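Local coordinates for uncharacterized conserved protein YndB, AHSA1/START domain (PDB 6V04), which is of unknown function but, as a START/Bet v1-like protein encoded in the dynemicin biosynthetic locus, probably takes part in making that antibiotic, at residues A[174-179]-A[184-189]; A[213-216]-A[221-224]. All coordinates share one frame; numbering follows the deposited sequence.

Contact 1: A[174-179]-A[184-189]; sequences LPIATN and GWFFVV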
ATOM      1  N   LEU A 174      -0.474  18.769   3.269  1.00 25.22           N
ATOM      2  CA  LEU A 174       0.704  18.132   3.845  1.00 25.43           C
ATOM      3  C   LEU A 174       0.919  18.606   5.276  1.00 26.04           C
ATOM      4  O   LEU A 174       0.643  19.763   5.595  1.00 26.79           O
ATOM      5  CB  LEU A 174       1.951  18.457   3.028  1.00 25.10           C
ATOM      6  CG  LEU A 174       2.051  17.711   1.697  1.00 24.43           C
ATOM      7  CD1 LEU A 174       3.091  18.346   0.795  1.00 29.73           C
ATOM      8  CD2 LEU A 174       2.393  16.255   1.936  1.00 25.84           C
ATOM      9  N   PRO A 175       1.439  17.738   6.141  1.00 24.60           N
ATOM     10  CA  PRO A 175       1.691  18.110   7.552  1.00 25.23           C
ATOM     11  C   PRO A 175       3.021  18.830   7.717  1.00 29.27           C
ATOM     12  O   PRO A 175       3.954  18.345   8.358  1.00 29.35           O
ATOM     13  CB  PRO A 175       1.677  16.746   8.248  1.00 28.88           C
ATOM     14  CG  PRO A 175       2.290  15.849   7.237  1.00 26.57           C
ATOM     15  CD  PRO A 175       1.766  16.322   5.898  1.00 22.53           C
ATOM     16  N   ILE A 176       3.120  20.022   7.130  1.00 26.69           N
ATOM     17  CA  ILE A 176       4.377  20.754   7.066  1.00 28.54           C
ATOM     18  C   ILE A 176       4.181  22.171   7.593  1.00 32.95           C
ATOM     19  O   ILE A 176       3.066  22.695   7.651  1.00 34.89           O
ATOM     20  CB  ILE A 176       4.941  20.782   5.626  1.00 27.45           C
ATOM     21  CG1 ILE A 176       3.944  21.443   4.673  1.00 33.71           C
ATOM     22  CG2 ILE A 176       5.254  19.372   5.171  1.00 26.93           C
ATOM     23  CD1 ILE A 176       4.476  21.632   3.248  1.00 33.38           C
ATOM     24  N   ALA A 177       5.293  22.794   7.989  1.00 32.17           N
ATOM     25  CA  ALA A 177       5.291  24.201   8.349  1.00 34.91           C
ATOM     26  C   ALA A 177       6.604  24.831   7.912  1.00 51.04           C
ATOM     27  O   ALA A 177       7.611  24.149   7.709  1.00 39.86           O
ATOM     28  CB  ALA A 177       5.090  24.399   9.853  1.00 38.95           C
ATOM     29  N   THR A 178       6.581  26.152   7.773  1.00 54.67           N
ATOM     30  CA  THR A 178       7.755  26.873   7.318  1.00 62.25           C
ATOM     31  C   THR A 178       8.750  27.048   8.462  1.00 68.19           C
ATOM     32  O   THR A 178       8.401  26.980   9.644  1.00 56.15           O
ATOM     33  CB  THR A 178       7.358  28.233   6.746  1.00 64.49           C
ATOM     34  OG1 THR A 178       6.747  29.026   7.772  1.00 73.09           O
ATOM     35  CG2 THR A 178       6.377  28.054   5.591  1.00 55.67           C
ATOM     36  N   ASN A 179      10.018  27.254   8.086  1.00 94.36           N
ATOM     37  CA  ASN A 179      11.112  27.442   9.029  1.00107.56           C
ATOM     38  C   ASN A 179      11.949  28.619   8.518  1.00112.55           C
ATOM     39  O   ASN A 179      13.069  28.473   8.031  1.00111.84           O
ATOM     40  CB  ASN A 179      11.943  26.164   9.177  1.00106.67           C
ATOM     41  CG  ASN A 179      12.913  26.225  10.338  1.00104.91           C
ATOM     42  OD1 ASN A 179      14.127  26.193  10.150  1.00101.80           O
ATOM     43  ND2 ASN A 179      12.378  26.315  11.550  1.00108.37           N
ATOM     44  N   GLY A 184      10.187  23.650   6.355  1.00 40.48           N
ATOM     45  CA  GLY A 184      11.330  23.237   7.151  1.00 37.60           C
ATOM     46  C   GLY A 184      11.021  22.170   8.186  1.00 26.87           C
ATOM     47  O   GLY A 184      11.945  21.583   8.746  1.00 28.18           O
ATOM     48  N   TRP A 185       9.737  21.907   8.442  1.00 27.44           N
ATOM     49  CA  TRP A 185       9.317  20.864   9.371  1.00 24.70           C
ATOM     50  C   TRP A 185       8.258  19.966   8.753  1.00 25.97           C
ATOM     51  O   TRP A 185       7.389  20.433   8.017  1.00 26.03           O
ATOM     52  CB  TRP A 185       8.720  21.444  10.662  1.00 25.83           C
ATOM     53  CG  TRP A 185       9.548  22.441  11.396  1.00 27.85           C
ATOM     54  CD1 TRP A 185       9.272  23.760  11.562  1.00 34.24           C
ATOM     55  CD2 TRP A 185      10.773  22.194  12.083  1.00 28.88           C
ATOM     56  NE1 TRP A 185      10.246  24.356  12.320  1.00 35.72           N
ATOM     57  CE2 TRP A 185      11.187  23.416  12.644  1.00 33.28           C
ATOM     58  CE3 TRP A 185      11.564  21.060  12.276  1.00 28.42           C
ATOM     59  CZ2 TRP A 185      12.351  23.537  13.399  1.00 33.67           C
ATOM     60  CZ3 TRP A 185      12.727  21.187  13.030  1.00 32.49           C
ATOM     61  CH2 TRP A 185      13.111  22.415  13.563  1.00 33.50           C
ATOM     62  N   PHE A 186       8.319  18.685   9.104  1.00 23.50           N
ATOM     63  CA  PHE A 186       7.308  17.683   8.787  1.00 23.87           C
ATOM     64  C   PHE A 186       6.845  17.086  10.108  1.00 23.65           C
ATOM     65  O   PHE A 186       7.680  16.700  10.931  1.00 23.91           O
ATOM     66  CB  PHE A 186       7.910  16.611   7.871  1.00 25.77           C
ATOM     67  CG  PHE A 186       6.923  15.628   7.319  1.00 22.38           C
ATOM     68  CD1 PHE A 186       6.512  14.535   8.067  1.00 22.50           C
ATOM     69  CD2 PHE A 186       6.451  15.758   6.014  1.00 22.42           C
ATOM     70  CE1 PHE A 186       5.637  13.608   7.564  1.00 24.67           C
ATOM     71  CE2 PHE A 186       5.564  14.831   5.499  1.00 24.85           C
ATOM     72  CZ  PHE A 186       5.164  13.753   6.266  1.00 24.74           C
ATOM     73  N   PHE A 187       5.532  17.022  10.323  1.00 24.12           N
ATOM     74  CA  PHE A 187       4.970  16.626  11.614  1.00 24.87           C
ATOM     75  C   PHE A 187       4.238  15.295  11.537  1.00 24.94           C
ATOM     76  O   PHE A 187       3.459  15.050  10.606  1.00 24.74           O
ATOM     77  CB  PHE A 187       4.002  17.682  12.125  1.00 25.96           C
ATOM     78  CG  PHE A 187       4.640  19.007  12.364  1.00 28.01           C
ATOM     79  CD1 PHE A 187       5.436  19.214  13.475  1.00 26.83           C
ATOM     80  CD2 PHE A 187       4.456  20.044  11.479  1.00 29.16           C
ATOM     81  CE1 PHE A 187       6.034  20.445  13.707  1.00 31.98           C
ATOM     82  CE2 PHE A 187       5.058  21.273  11.696  1.00 28.67           C
ATOM     83  CZ  PHE A 187       5.838  21.474  12.820  1.00 28.45           C
ATOM     84  N   VAL A 188       4.485  14.446  12.532  1.00 25.43           N
ATOM     85  CA  VAL A 188       3.773  13.191  12.739  1.00 25.94           C
ATOM     86  C   VAL A 188       3.065  13.332  14.077  1.00 27.32           C
ATOM     87  O   VAL A 188       3.691  13.212  15.140  1.00 27.99           O
ATOM     88  CB  VAL A 188       4.708  11.978  12.725  1.00 25.70           C
ATOM     89  CG1 VAL A 188       3.943  10.704  13.008  1.00 27.52           C
ATOM     90  CG2 VAL A 188       5.411  11.878  11.369  1.00 24.64           C
ATOM     91  N   VAL A 189       1.765  13.583  14.035  1.00 27.94           N
ATOM     92  CA  VAL A 189       0.994  13.951  15.216  1.00 29.41           C
ATOM     93  C   VAL A 189       0.182  12.731  15.643  1.00 33.42           C
ATOM     94  O   VAL A 189      -0.842  12.400  15.037  1.00 35.79           O
ATOM     95  CB  VAL A 189       0.109  15.173  14.944  1.00 31.13           C
ATOM     96  CG1 VAL A 189      -0.654  15.574  16.203  1.00 37.07           C
ATOM     97  CG2 VAL A 189       0.944  16.331  14.421  1.00 32.69           C
TER

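Contact 2: A[213-216]-A[221-224]; sequences AVEI and TVTA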
ATOM      1  N   ALA A 213      13.438  15.618   1.637  1.00 24.21           N
ATOM      2  CA  ALA A 213      14.022  14.653   2.546  1.00 24.94           C
ATOM      3  C   ALA A 213      13.509  14.946   3.941  1.00 24.60           C
ATOM      4  O   ALA A 213      13.249  16.101   4.283  1.00 24.97           O
ATOM      5  CB  ALA A 213      15.544  14.726   2.524  1.00 27.87           C
ATOM      6  N   VAL A 214      13.314  13.892   4.723  1.00 22.67           N
ATOM      7  CA  VAL A 214      12.960  14.035   6.136  1.00 20.37           C
ATOM      8  C   VAL A 214      14.048  13.381   6.975  1.00 22.10           C
ATOM      9  O   VAL A 214      14.321  12.179   6.839  1.00 23.14           O
ATOM     10  CB  VAL A 214      11.580  13.440   6.440  1.00 21.65           C
ATOM     11  CG1 VAL A 214      11.243  13.645   7.915  1.00 24.12           C
ATOM     12  CG2 VAL A 214      10.522  14.081   5.567  1.00 24.50           C
ATOM     13  N   GLU A 215      14.670  14.181   7.835  1.00 23.30           N
ATOM     14  CA  GLU A 215      15.703  13.698   8.733  1.00 24.18           C
ATOM     15  C   GLU A 215      15.056  12.970   9.896  1.00 24.04           C
ATOM     16  O   GLU A 215      14.004  13.384  10.385  1.00 25.71           O
ATOM     17  CB  GLU A 215      16.532  14.856   9.280  1.00 28.29           C
ATOM     18  CG  GLU A 215      17.271  15.668   8.266  1.00 28.88           C
ATOM     19  CD  GLU A 215      18.136  16.740   8.912  1.00 37.49           C
ATOM     20  OE1 GLU A 215      18.089  16.883  10.157  1.00 38.55           O
ATOM     21  OE2 GLU A 215      18.856  17.437   8.173  1.00 43.30           O
ATOM     22  N   ILE A 216      15.714  11.915  10.359  1.00 23.86           N
ATOM     23  CA  ILE A 216      15.255  11.110  11.484  1.00 23.33           C
ATOM     24  C   ILE A 216      16.283  11.229  12.606  1.00 23.39           C
ATOM     25  O   ILE A 216      17.450  10.878  12.406  1.00 24.99           O
ATOM     26  CB  ILE A 216      15.067   9.639  11.079  1.00 23.40           C
ATOM     27  CG1 ILE A 216      14.119   9.531   9.866  1.00 23.95           C
ATOM     28  CG2 ILE A 216      14.576   8.827  12.263  1.00 27.18           C
ATOM     29  CD1 ILE A 216      12.706  10.056  10.123  1.00 23.12           C
ATOM     30  N   THR A 221      21.198   7.980   7.826  1.00 33.29           N
ATOM     31  CA  THR A 221      20.867   8.570   6.539  1.00 32.29           C
ATOM     32  C   THR A 221      19.509   9.242   6.671  1.00 31.35           C
ATOM     33  O   THR A 221      18.828   9.100   7.687  1.00 31.78           O
ATOM     34  CB  THR A 221      20.842   7.525   5.423  1.00 37.54           C
ATOM     35  OG1 THR A 221      20.643   8.177   4.162  1.00 60.79           O
ATOM     36  CG2 THR A 221      19.717   6.533   5.651  1.00 32.92           C
ATOM     37  N   VAL A 222      19.128   9.987   5.640  1.00 28.91           N
ATOM     38  CA  VAL A 222      17.856  10.687   5.616  1.00 25.06           C
ATOM     39  C   VAL A 222      16.859   9.848   4.832  1.00 24.07           C
ATOM     40  O   VAL A 222      17.227   9.006   4.009  1.00 30.71           O
ATOM     41  CB  VAL A 222      17.972  12.110   5.010  1.00 28.97           C
ATOM     42  CG1 VAL A 222      19.035  12.911   5.730  1.00 38.98           C
ATOM     43  CG2 VAL A 222      18.258  12.031   3.516  1.00 39.69           C
ATOM     44  N   THR A 223      15.578  10.059   5.108  1.00 23.07           N
ATOM     45  CA  THR A 223      14.542   9.447   4.289  1.00 22.15           C
ATOM     46  C   THR A 223      14.208  10.367   3.117  1.00 22.68           C
ATOM     47  O   THR A 223      14.465  11.571   3.158  1.00 26.11           O
ATOM     48  CB  THR A 223      13.288   9.144   5.109  1.00 22.55           C
ATOM     49  OG1 THR A 223      12.685  10.348   5.579  1.00 24.31           O
ATOM     50  CG2 THR A 223      13.606   8.243   6.278  1.00 23.55           C
ATOM     51  N   ALA A 224      13.676   9.779   2.041  1.00 24.03           N
ATOM     52  CA  ALA A 224      13.465  10.483   0.781  1.00 25.12           C
ATOM     53  C   ALA A 224      12.012  10.352   0.369  1.00 24.05           C
ATOM     54  O   ALA A 224      11.473   9.240   0.323  1.00 24.26           O
ATOM     55  CB  ALA A 224      14.374   9.931  -0.316  1.00 27.64           C
TER
HETATM   56  O   HOH W   1      18.113  11.381   9.036  1.00 30.56           O

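Contact 1: A[174-179]-A[184-189]
This is an antiparallel β-hairpin contact at the margin of the second seven-stranded sheet, where strand 176-178, one of the two outermost strands, pairs with 183-187. I176 faces F186 as a non-hydrogen-bonded pair, and A177 faces W185 as a hydrogen-bonded one. A classic β bulge interrupts the pairing: G184 N and W185 N both donate to A177 O, the bond from G184 N almost straight at 178°. P175, at the centre of an inverse γ turn, offers its carbonyl to F187 (P175 O to F187 N 2.8 Å). The proline ring runs alongside F186 and lays CG over one face of its phenyl, offset toward the rim and 4.0 Å from the centroid, a CH-π contact. With CG anti to the backbone N (chi1 -172°), the F186 ring leans to P175 and meets I176 CG2 on their shared face; it also touches F212. On the opposite face, with W185, A177 CB meets the F187 ring edge in its plane, CB to CE2 3.6 Å. W185 makes a cation-π contact with R196. Backbone bonds thus fix the edge strand; the proline and phenylalanine rings pack at its start, only F186 buried, and poorly ordered N179 lies toward solvent.

Contact 2: A[213-216]-A[221-224]
T223 packs tightly against V214 and I216, gripping V214 O twice: T223 OG1 reaches V214 O at 2.8 Å and T223 N reaches V214 O at 3.0 Å. The hydroxyl comes in the carbonyl plane on a lone pair, whereas the amide is tilted 31° from that plane. Chi1 of 65° sets OG1 between the backbone N and the carbonyl carbon of T223, turned to V214, and puts T223 CG2 3.8 Å from I216 CG1, the two side chains crossing at about a right angle. H242 NE2 is a second hydrogen-bond partner of OG1, and W245 packs on both T223 and I216. V214 N closes the hydrogen-bonded pair through T223 O. These bonds join the loop-proximal ends of antiparallel strands 209-214 and 223-230, a β-hairpin in the second sheet of this START/Bet v1-like protein. The T223 side chain lies about 10 Å from that of Q149, a magnesium-binding residue, though no magnesium is bound to this chain in the model. Toward the turn, a water bridges the backbones, accepting from I216 N at 2.8 Å and donating to T221 O at 2.7 Å. On the looser outer side, exposed V222 rests CG2 on A213 CB at 4.0 Å, and its CG1 barely meets E215 CG. E215 sends its carboxylate elsewhere, into a salt bridge with R200.

Overall arrangement
Contacts 1 and 2 belong to two hairpins of the same antiparallel sheet, met one after the other along the chain but not adjacent, their centres 13 Å apart, with strand 196-205 between them in the strand order. Contact 1 holds an edge strand and is only partly buried; contact 2 lies farther inside the sheet and is mostly buried, though V222 is exposed. Aromatic rings dominate the side-chain packing of the first, while aliphatic side chains and a threonine hydroxyl serve the second. Each has a carbonyl with two donors, shared by adjacent backbone amides in 174-179/184-189 but by an amide and a hydroxyl in 213-216/221-224. The two meet where F186 CG approaches V214 CG2 at 4.3 Å.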